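Local coordinates for protein histidinol-phosphate aminotransferase (Clostridium acetobutylicum, PDB 3FTB) that probably works as a pyridoxal 5'-phosphate-dependent transaminase acting on histidinol phosphate, at residues Ser125-Asp128 against Glu129-Ile133; Asp134-Asp137 against Ile138-Lys141; Gly331-Asp334 against Ser335-Arg338; Gly159-Lys163 against Glu164-His168. All coordinates share one frame; numbering follows the deposited sequence.

Contact 1 (Ser125-Asp128 against Glu129-Ile133); sequences SYLD and ENMCI
D128 and C132 are joined backbone to backbone, D128 N donating to C132 O over 2.9 Å, and this bond closes a compact loop just after strand 121-126. The loop has the 3:5 pattern of a type I beta turn with a G1 bulge: D128 to M131 form the turn, M131 N donates to D128 O at 3.2 Å, and M131, left-handed with a phi of 62°, takes the bulge position. The carboxylate of D128 adds an Asx turn over D128-N130, inside the beta turn: N130 N donates to OD1 at 2.6 Å. The amide of C132 also donates to D128 OD1, at 2.9 Å and on a fairly straight path (163° at the hydrogen). These two N-H groups come from opposite faces of the carboxylate, each well out of its plane, and together they grip one oxygen and should hold the group against rotation. With chi1 at 76°, CG of D128 sits between its backbone N and carbonyl carbon, which folds the carboxylate back over the turn. Two amide donors on one oxygen would be expected to favour the charged form of the acid. L127 supplies the apolar side, crossing M131 at about a right angle with CD1 and reaching I133 with CD2. N130 OD1 is taken by R291, and L127 also packs on P106 and I104, tying the loop to the neighbouring strand 100-105. The thioether of M131, bent at chi2 and chi3, meets the leucine through its sulfur, with SD 3.9 Å from L127 CD1.

Contact 2 (Asp134-Asp137 against Ile138-Lys141); sequences DYED and IISK
K141 folds its side chain back along the helix over the carboxylate of D137, one turn earlier, and ends in a salt bridge with NZ 2.8 Å from D137 OD1. The ammonium group meets that oxygen on its syn side, 24° out of the carboxylate plane. On the way its methylenes brush the other oxygen, K141 CE lying 3.2 Å from D137 OD2, so the lysine lies against both carboxylate oxygens and bonds one. The anti placement of D137 CG relative to its backbone N (chi1 -171°) carries the carboxylate to where the lysine meets it. OD2 has a further partner in the hydroxyl of S125 on the preceding strand, and the acid thus links its own helix to the edge of the sheet. S140 turns its hydroxyl back along the helix, where OG donates to D137 O at 2.9 Å. Its chi1 of 64° places OG between the backbone N and the carbonyl carbon, close to the carbonyls of the previous turn. At the start of the helix D134 is the N-cap: its OD1 takes a weak bond from D137 N at 3.4 Å. D134 O does more, accepting from D137 N at 2.7 Å and from I138 N at 3.0 Å. The apolar side belongs to I138, which packs on L102 and I104 of the sheet and on V169 of helix 163-176, with I139 beside it against L172. A polar outer side and an aliphatic inner side are the pattern of a short helix in a beta-alpha-beta crossover, here carrying the chain from strand 121-126 to strand 147-151 across strand 100-105.

Contact 3 (Gly331-Asp334 against Ser335-Arg338); sequences GLDD and SFVR. With PO4 (phosphate ion), chain F.
L332 and F336 make a local apolar contact around a tight turn, where the loop after strand 321-325 enters strand 336-340. The leucine lies over one face of the phenyl ring in a CH-pi contact: its CD2 is 3.7 Å from the F336 ring centroid and only 7° off the ring normal. At the edge of the ring sits an acid, with D333 OD1 3.0 Å from F336 CD2. The same oxygen is held twice by S335. The hydroxyl OG donates to D333 OD1 at 2.6 Å, using its syn lone pair, while S335 N reaches it at 3.1 Å from high above the carboxylate plane. This last bond defines an Asx turn, laid over a type I beta turn from D333 to F336 whose own closing bond, F336 N to D333 O, is weak. The strand that follows is the central one of the five-stranded mixed sheet, lying between strands 321-325 and 299-304; R303 of the latter also binds the serine hydroxyl. Two residues beyond F336, R338 holds a phosphate ion, probably from the crystallisation liquor, that R324 also binds. Its chain, extended at first and bent at chi3 (74°), brings the guanidinium to the anion, with phosphorus near its plane. In related aminotransferases an arginine binds the substrate carboxylate, probably the role of R338 too. NH2 of R338 lies 2.9 Å from phosphate O4, whereas the bond from NH1 to O3 is weak.

Contact 4 (Gly159-Lys163 against Glu164-His168); sequences GLINK and EKFIH
The F166 ring carries I161 over one face: the isoleucine methyl CG2 stands 3.4 Å from F166 CG, nearer that end of the ring than its far rim. CG2, the branch anti to the backbone N of I161, is the one laid over the ring. The second flat group is the amide of N162, the N-cap of helix 163-176. Its OD1 accepts from K165 N at 2.9 Å in a nearly straight bond (169°), the donor standing above the amide plane. The aliphatic chain of K165 passes close by, with CG 3.3 Å from N162 CG. At the other end of the amide, N162 ND2 donates to a water 3.0 Å away, which in turn donates to E164 OE1. Next to this cap F166 N donates to N162 O at 3.0 Å, starting the helix proper. Around the ring, I150 and I180 of the seven-stranded sheet add further apolar packing, so the phenyl group anchors the helix on the sheet. The capping oxygen satisfies an N-H of the first turn, which lacks an intrahelical carbonyl partner, and the water bond from ND2 agrees with that orientation of the amide.

Overall arrangement
From the N terminus, contact 1 closes the loop that follows strand 121-126, an outermost strand of the seven-stranded sheet, and contact 2 takes the chain straight on into helix 135-141. Contact 4 caps the start of helix 163-176, after strand 147-151, and contact 3 comes last, at the entrance to strand 336-340 of the five-stranded sheet. All four run in series; none nests or crosses. In space, contacts 1 and 2 touch through I133 and I138, and contacts 2 and 4 through Y135, whose OH probably bonds N162 N. I133 also meets I161 of contact 4. Contact 3 reaches this group only through M131 and L332, bringing together loops next to the two sheets.

Contact 1 (Ser125-Asp128 against Glu129-Ile133)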
loop_
_atom_site.group_PDB
_atom_site.type_symbol
_atom_site.label_atom_id
_atom_site.label_comp_id
_atom_site.label_asym_id
_atom_site.label_seq_id
_atom_site.Cartn_x
_atom_site.Cartn_y
_atom_site.Cartn_z
ATOM N N SER A 125 12.768 -27.263 6.218
ATOM C CA SER A 125 12.227 -28.449 6.869
ATOM C C SER A 125 11.100 -29.009 6.000
ATOM O O SER A 125 10.116 -28.309 5.699
ATOM C CB SER A 125 11.725 -28.150 8.285
ATOM O OG SER A 125 11.246 -29.335 8.911
ATOM N N TYR A 126 11.254 -30.261 5.583
ATOM C CA TYR A 126 10.331 -30.857 4.623
ATOM C C TYR A 126 9.186 -31.619 5.280
ATOM O O TYR A 126 9.402 -32.411 6.202
ATOM C CB TYR A 126 11.091 -31.797 3.689
ATOM C CG TYR A 126 11.982 -31.095 2.681
ATOM C CD1 TYR A 126 13.222 -30.598 3.050
ATOM C CD2 TYR A 126 11.578 -30.937 1.361
ATOM C CE1 TYR A 126 14.038 -29.959 2.138
ATOM C CE2 TYR A 126 12.386 -30.302 0.438
ATOM C CZ TYR A 126 13.618 -29.814 0.830
ATOM O OH TYR A 126 14.426 -29.177 -0.091
ATOM N N LEU A 127 7.967 -31.377 4.809
ATOM C CA LEU A 127 6.860 -32.266 5.134
ATOM C C LEU A 127 7.215 -33.664 4.660
ATOM O O LEU A 127 7.867 -33.832 3.619
ATOM C CB LEU A 127 5.578 -31.819 4.438
ATOM C CG LEU A 127 5.074 -30.390 4.617
ATOM C CD1 LEU A 127 3.840 -30.205 3.753
ATOM C CD2 LEU A 127 4.774 -30.103 6.074
ATOM N N ASP A 128 6.774 -34.669 5.406
ATOM C CA ASP A 128 7.071 -36.046 5.044
ATOM C C ASP A 128 6.249 -36.487 3.827
ATOM O O ASP A 128 5.664 -35.647 3.132
ATOM C CB ASP A 128 6.861 -36.974 6.238
ATOM C CG ASP A 128 5.388 -37.255 6.523
ATOM O OD1 ASP A 128 4.511 -36.732 5.802
ATOM O OD2 ASP A 128 5.104 -38.012 7.474
ATOM N N GLU A 129 6.206 -37.796 3.572
ATOM C CA GLU A 129 5.486 -38.336 2.415
ATOM C C GLU A 129 3.974 -38.104 2.502
ATOM O O GLU A 129 3.283 -38.046 1.486
ATOM C CB GLU A 129 5.807 -39.826 2.203
ATOM C CG GLU A 129 5.807 -40.678 3.487
ATOM C CD GLU A 129 5.813 -42.189 3.218
ATOM O OE1 GLU A 129 5.927 -42.598 2.042
ATOM O OE2 GLU A 129 5.703 -42.971 4.189
ATOM N N ASN A 130 3.467 -37.949 3.720
ATOM C CA ASN A 130 2.034 -37.784 3.932
ATOM C C ASN A 130 1.606 -36.319 4.022
ATOM O O ASN A 130 0.447 -36.018 4.316
ATOM C CB ASN A 130 1.600 -38.560 5.179
ATOM C CG ASN A 130 1.873 -40.062 5.059
ATOM O OD1 ASN A 130 1.666 -40.666 4.006
ATOM N ND2 ASN A 130 2.336 -40.668 6.148
ATOM N N MET A 131 2.550 -35.424 3.723
ATOM C CA MET A 131 2.393 -33.978 3.907
ATOM C C MET A 131 2.171 -33.621 5.386
ATOM O O MET A 131 1.399 -32.721 5.718
ATOM C CB MET A 131 1.312 -33.388 2.986
ATOM C CG MET A 131 1.586 -33.527 1.457
ATOM S SD MET A 131 2.955 -32.570 0.750
ATOM C CE MET A 131 4.371 -33.580 1.145
ATOM N N CYS A 132 2.875 -34.342 6.262
ATOM C CA CYS A 132 2.904 -34.058 7.697
ATOM C C CYS A 132 4.173 -33.324 8.093
ATOM O O CYS A 132 5.261 -33.648 7.617
ATOM C CB CYS A 132 2.810 -35.352 8.520
ATOM S SG CYS A 132 1.235 -36.206 8.350
ATOM N N ILE A 133 4.023 -32.343 8.976
ATOM C CA ILE A 133 5.156 -31.635 9.553
ATOM C C ILE A 133 6.095 -32.629 10.234
ATOM O O ILE A 133 5.649 -33.593 10.877
ATOM C CB ILE A 133 4.676 -30.564 10.579
ATOM C CG1 ILE A 133 3.902 -29.452 9.872
ATOM C CG2 ILE A 133 5.842 -29.966 11.360
ATOM C CD1 ILE A 133 3.135 -28.580 10.810
#

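Contact 2 (Asp134-Asp137 against Ile138-Lys141)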
loop_
_atom_site.group_PDB
_atom_site.type_symbol
_atom_site.label_atom_id
_atom_site.label_comp_id
_atom_site.label_asym_id
_atom_site.label_seq_id
_atom_site.Cartn_x
_atom_site.Cartn_y
_atom_site.Cartn_z
ATOM N N ASP A 134 7.395 -32.403 10.078
ATOM C CA ASP A 134 8.388 -33.158 10.831
ATOM C C ASP A 134 8.705 -32.355 12.102
ATOM O O ASP A 134 9.736 -31.678 12.188
ATOM C CB ASP A 134 9.640 -33.361 9.977
ATOM C CG ASP A 134 10.581 -34.426 10.539
ATOM O OD1 ASP A 134 10.407 -34.839 11.708
ATOM O OD2 ASP A 134 11.505 -34.844 9.798
ATOM N N TYR A 135 7.802 -32.408 13.079
ATOM C CA TYR A 135 7.939 -31.567 14.270
ATOM C C TYR A 135 9.291 -31.760 14.916
ATOM O O TYR A 135 9.922 -30.802 15.355
ATOM C CB TYR A 135 6.829 -31.842 15.282
ATOM C CG TYR A 135 5.463 -31.545 14.734
ATOM C CD1 TYR A 135 4.992 -30.245 14.682
ATOM C CD2 TYR A 135 4.649 -32.561 14.246
ATOM C CE1 TYR A 135 3.741 -29.960 14.166
ATOM C CE2 TYR A 135 3.396 -32.285 13.736
ATOM C CZ TYR A 135 2.950 -30.985 13.690
ATOM O OH TYR A 135 1.706 -30.699 13.173
ATOM N N GLU A 136 9.732 -33.006 14.964
ATOM C CA GLU A 136 11.003 -33.351 15.579
ATOM C C GLU A 136 12.176 -32.738 14.825
ATOM O O GLU A 136 13.247 -32.523 15.398
ATOM C CB GLU A 136 11.159 -34.870 15.645
ATOM C CG GLU A 136 11.827 -35.340 16.914
ATOM C CD GLU A 136 10.991 -35.042 18.134
ATOM O OE1 GLU A 136 9.788 -35.383 18.129
ATOM O OE2 GLU A 136 11.535 -34.459 19.092
ATOM N N ASP A 137 11.977 -32.470 13.535
ATOM C CA ASP A 137 12.995 -31.810 12.718
ATOM C C ASP A 137 13.016 -30.308 12.978
ATOM O O ASP A 137 14.082 -29.706 13.105
ATOM C CB ASP A 137 12.761 -32.069 11.230
ATOM C CG ASP A 137 13.910 -31.580 10.367
ATOM O OD1 ASP A 137 15.069 -31.943 10.660
ATOM O OD2 ASP A 137 13.660 -30.832 9.398
ATOM N N ILE A 138 11.834 -29.701 13.047
ATOM C CA ILE A 138 11.746 -28.297 13.419
ATOM C C ILE A 138 12.489 -28.083 14.737
ATOM O O ILE A 138 13.294 -27.156 14.862
ATOM C CB ILE A 138 10.284 -27.821 13.547
ATOM C CG1 ILE A 138 9.579 -27.891 12.192
ATOM C CG2 ILE A 138 10.226 -26.397 14.116
ATOM C CD1 ILE A 138 8.111 -27.538 12.252
ATOM N N ILE A 139 12.225 -28.957 15.707
ATOM C CA ILE A 139 12.936 -28.947 16.981
ATOM C C ILE A 139 14.448 -28.994 16.769
ATOM O O ILE A 139 15.179 -28.138 17.267
ATOM C CB ILE A 139 12.559 -30.158 17.852
ATOM C CG1 ILE A 139 11.042 -30.254 18.055
ATOM C CG2 ILE A 139 13.285 -30.087 19.182
ATOM C CD1 ILE A 139 10.532 -29.534 19.272
ATOM N N SER A 140 14.906 -29.999 16.028
ATOM C CA SER A 140 16.336 -30.253 15.873
ATOM C C SER A 140 17.057 -29.186 15.058
ATOM O O SER A 140 18.262 -29.280 14.841
ATOM C CB SER A 140 16.562 -31.624 15.244
ATOM O OG SER A 140 16.035 -31.669 13.932
ATOM N N LYS A 141 16.318 -28.178 14.605
ATOM C CA LYS A 141 16.880 -27.116 13.769
ATOM C C LYS A 141 16.721 -25.731 14.395
ATOM O O LYS A 141 17.248 -24.743 13.883
ATOM C CB LYS A 141 16.196 -27.094 12.397
ATOM C CG LYS A 141 16.617 -28.188 11.442
ATOM C CD LYS A 141 15.734 -28.179 10.215
ATOM C CE LYS A 141 16.321 -29.087 9.166
ATOM N NZ LYS A 141 17.053 -30.173 9.857
#

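Contact 3 (Gly331-Asp334 against Ser335-Arg338)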
loop_
_atom_site.group_PDB
_atom_site.type_symbol
_atom_site.label_atom_id
_atom_site.label_comp_id
_atom_site.label_asym_id
_atom_site.label_seq_id
_atom_site.Cartn_x
_atom_site.Cartn_y
_atom_site.Cartn_z
ATOM N N GLY A 331 9.826 -29.675 -3.152
ATOM C CA GLY A 331 9.424 -30.967 -2.631
ATOM C C GLY A 331 8.401 -31.652 -3.519
ATOM O O GLY A 331 8.197 -32.868 -3.431
ATOM N N LEU A 332 7.758 -30.873 -4.382
ATOM C CA LEU A 332 6.722 -31.415 -5.251
ATOM C C LEU A 332 7.143 -31.464 -6.735
ATOM O O LEU A 332 7.854 -30.583 -7.232
ATOM C CB LEU A 332 5.430 -30.614 -5.072
ATOM C CG LEU A 332 4.886 -30.545 -3.642
ATOM C CD1 LEU A 332 3.603 -29.759 -3.618
ATOM C CD2 LEU A 332 4.657 -31.935 -3.064
ATOM N N ASP A 333 6.698 -32.503 -7.437
ATOM C CA ASP A 333 7.014 -32.665 -8.857
ATOM C C ASP A 333 5.761 -32.494 -9.718
ATOM O O ASP A 333 4.779 -31.902 -9.264
ATOM C CB ASP A 333 7.718 -34.009 -9.118
ATOM C CG ASP A 333 6.791 -35.209 -8.965
ATOM O OD1 ASP A 333 5.666 -35.038 -8.457
ATOM O OD2 ASP A 333 7.194 -36.325 -9.366
ATOM N N ASP A 334 5.790 -33.008 -10.946
ATOM C CA ASP A 334 4.695 -32.766 -11.892
ATOM C C ASP A 334 3.495 -33.699 -11.705
ATOM O O ASP A 334 2.477 -33.567 -12.391
ATOM C CB ASP A 334 5.194 -32.830 -13.334
ATOM C CG ASP A 334 4.421 -31.903 -14.263
ATOM O OD1 ASP A 334 3.806 -30.932 -13.771
ATOM O OD2 ASP A 334 4.435 -32.144 -15.489
ATOM N N SER A 335 3.611 -34.629 -10.765
ATOM C CA SER A 335 2.499 -35.509 -10.450
ATOM C C SER A 335 1.558 -34.840 -9.457
ATOM O O SER A 335 0.410 -35.261 -9.318
ATOM C CB SER A 335 2.998 -36.831 -9.887
ATOM O OG SER A 335 3.590 -36.636 -8.618
ATOM N N PHE A 336 2.036 -33.805 -8.761
ATOM C CA PHE A 336 1.174 -33.047 -7.847
ATOM C C PHE A 336 0.537 -31.870 -8.575
ATOM O O PHE A 336 1.179 -31.209 -9.401
ATOM C CB PHE A 336 1.938 -32.554 -6.618
ATOM C CG PHE A 336 2.598 -33.653 -5.834
ATOM C CD1 PHE A 336 2.023 -34.129 -4.667
ATOM C CD2 PHE A 336 3.797 -34.206 -6.263
ATOM C CE1 PHE A 336 2.628 -35.140 -3.943
ATOM C CE2 PHE A 336 4.406 -35.218 -5.544
ATOM C CZ PHE A 336 3.825 -35.685 -4.382
ATOM N N VAL A 337 -0.740 -31.644 -8.285
ATOM C CA VAL A 337 -1.479 -30.520 -8.835
ATOM C C VAL A 337 -2.385 -30.021 -7.715
ATOM O O VAL A 337 -2.746 -30.796 -6.820
ATOM C CB VAL A 337 -2.366 -30.948 -10.000
ATOM C CG1 VAL A 337 -1.538 -31.282 -11.239
ATOM C CG2 VAL A 337 -3.218 -32.139 -9.587
ATOM N N ARG A 338 -2.746 -28.738 -7.749
ATOM C CA ARG A 338 -3.599 -28.151 -6.706
ATOM C C ARG A 338 -4.903 -27.642 -7.316
ATOM O O ARG A 338 -4.900 -26.967 -8.345
ATOM C CB ARG A 338 -2.879 -27.010 -5.970
ATOM C CG ARG A 338 -3.620 -26.474 -4.741
ATOM C CD ARG A 338 -3.011 -25.153 -4.258
ATOM N NE ARG A 338 -3.363 -24.044 -5.143
ATOM C CZ ARG A 338 -2.641 -22.933 -5.288
ATOM N NH1 ARG A 338 -1.502 -22.783 -4.622
ATOM N NH2 ARG A 338 -3.055 -21.972 -6.113
HETATM P P PO4 F . -0.431 -19.548 -4.920
HETATM O O1 PO4 F . -0.407 -18.040 -4.793
HETATM O O2 PO4 F . 0.975 -20.090 -4.805
HETATM O O3 PO4 F . -1.286 -20.122 -3.815
HETATM O O4 PO4 F . -1.021 -19.928 -6.260
HETATM O O HOH W 1 1.911 -30.297 -11.578
#

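Contact 4 (Gly159-Lys163 against Glu164-His168)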
loop_
_atom_site.group_PDB
_atom_site.type_symbol
_atom_site.label_atom_id
_atom_site.label_comp_id
_atom_site.label_asym_id
_atom_site.label_seq_id
_atom_site.Cartn_x
_atom_site.Cartn_y
_atom_site.Cartn_z
ATOM N N GLY A 159 -2.543 -28.414 5.205
ATOM C CA GLY A 159 -2.329 -29.002 6.512
ATOM C C GLY A 159 -2.388 -28.000 7.653
ATOM O O GLY A 159 -1.841 -26.901 7.556
ATOM N N LEU A 160 -3.055 -28.385 8.740
ATOM C CA LEU A 160 -3.104 -27.581 9.963
ATOM C C LEU A 160 -2.006 -28.006 10.928
ATOM O O LEU A 160 -1.733 -29.188 11.059
ATOM C CB LEU A 160 -4.452 -27.751 10.660
ATOM C CG LEU A 160 -5.671 -27.029 10.098
ATOM C CD1 LEU A 160 -6.942 -27.655 10.659
ATOM C CD2 LEU A 160 -5.611 -25.538 10.421
ATOM N N ILE A 161 -1.386 -27.042 11.609
ATOM C CA ILE A 161 -0.408 -27.341 12.647
ATOM C C ILE A 161 -1.041 -27.997 13.893
ATOM O O ILE A 161 -1.836 -27.380 14.594
ATOM C CB ILE A 161 0.336 -26.075 13.090
ATOM C CG1 ILE A 161 1.067 -25.417 11.913
ATOM C CG2 ILE A 161 1.307 -26.397 14.228
ATOM C CD1 ILE A 161 1.610 -24.031 12.242
ATOM N N ASN A 162 -0.679 -29.252 14.144
ATOM C CA ASN A 162 -1.063 -29.986 15.349
ATOM C C ASN A 162 -0.660 -29.211 16.595
ATOM O O ASN A 162 0.531 -29.072 16.894
ATOM C CB ASN A 162 -0.391 -31.378 15.326
ATOM C CG ASN A 162 -0.797 -32.271 16.501
ATOM O OD1 ASN A 162 -0.714 -31.879 17.663
ATOM N ND2 ASN A 162 -1.197 -33.496 16.191
ATOM N N LYS A 163 -1.648 -28.691 17.321
ATOM C CA LYS A 163 -1.352 -27.854 18.470
ATOM C C LYS A 163 -0.548 -28.622 19.510
ATOM O O LYS A 163 0.505 -28.166 19.936
ATOM C CB LYS A 163 -2.627 -27.276 19.083
ATOM C CG LYS A 163 -2.406 -25.957 19.805
ATOM C CD LYS A 163 -3.603 -25.577 20.661
ATOM C CE LYS A 163 -4.769 -25.019 19.855
ATOM N NZ LYS A 163 -5.963 -24.845 20.750
ATOM N N GLU A 164 -1.020 -29.802 19.893
ATOM C CA GLU A 164 -0.331 -30.575 20.928
ATOM C C GLU A 164 1.170 -30.811 20.635
ATOM O O GLU A 164 2.012 -30.585 21.505
ATOM C CB GLU A 164 -1.088 -31.874 21.234
ATOM C CG GLU A 164 -0.338 -32.861 22.124
ATOM C CD GLU A 164 0.409 -33.916 21.322
ATOM O OE1 GLU A 164 -0.177 -34.441 20.349
ATOM O OE2 GLU A 164 1.574 -34.227 21.662
ATOM N N LYS A 165 1.503 -31.229 19.413
ATOM C CA LYS A 165 2.896 -31.505 19.036
ATOM C C LYS A 165 3.751 -30.245 18.906
ATOM O O LYS A 165 4.950 -30.260 19.197
ATOM C CB LYS A 165 2.961 -32.261 17.707
ATOM C CG LYS A 165 2.051 -33.463 17.601
ATOM C CD LYS A 165 2.543 -34.413 16.516
ATOM C CE LYS A 165 1.890 -35.780 16.632
ATOM N NZ LYS A 165 2.610 -36.804 15.821
ATOM N N PHE A 166 3.134 -29.163 18.435
ATOM C CA PHE A 166 3.849 -27.920 18.171
ATOM C C PHE A 166 4.135 -27.155 19.464
ATOM O O PHE A 166 5.019 -26.290 19.490
ATOM C CB PHE A 166 3.035 -27.048 17.206
ATOM C CG PHE A 166 3.858 -26.058 16.412
ATOM C CD1 PHE A 166 4.613 -26.470 15.317
ATOM C CD2 PHE A 166 3.842 -24.706 16.732
ATOM C CE1 PHE A 166 5.359 -25.554 14.573
ATOM C CE2 PHE A 166 4.579 -23.791 15.991
ATOM C CZ PHE A 166 5.338 -24.221 14.911
ATOM N N ILE A 167 3.397 -27.469 20.533
ATOM C CA ILE A 167 3.595 -26.775 21.802
ATOM C C ILE A 167 5.027 -26.948 22.293
ATOM O O ILE A 167 5.581 -26.067 22.953
ATOM C CB ILE A 167 2.594 -27.223 22.898
ATOM C CG1 ILE A 167 1.146 -26.993 22.435
ATOM C CG2 ILE A 167 2.856 -26.476 24.213
ATOM C CD1 ILE A 167 0.890 -25.632 21.770
ATOM N N HIS A 168 5.632 -28.080 21.958
ATOM C CA HIS A 168 7.040 -28.293 22.274
ATOM C C HIS A 168 7.915 -27.334 21.488
ATOM O O HIS A 168 8.932 -26.861 21.988
ATOM C CB HIS A 168 7.427 -29.742 22.015
ATOM C CG HIS A 168 6.512 -30.717 22.683
ATOM N ND1 HIS A 168 6.663 -31.098 23.997
ATOM C CD2 HIS A 168 5.406 -31.359 22.229
ATOM C CE1 HIS A 168 5.704 -31.949 24.321
ATOM N NE2 HIS A 168 4.928 -32.122 23.266
HETATM O O HOH W 2 -1.994 -34.895 18.739
#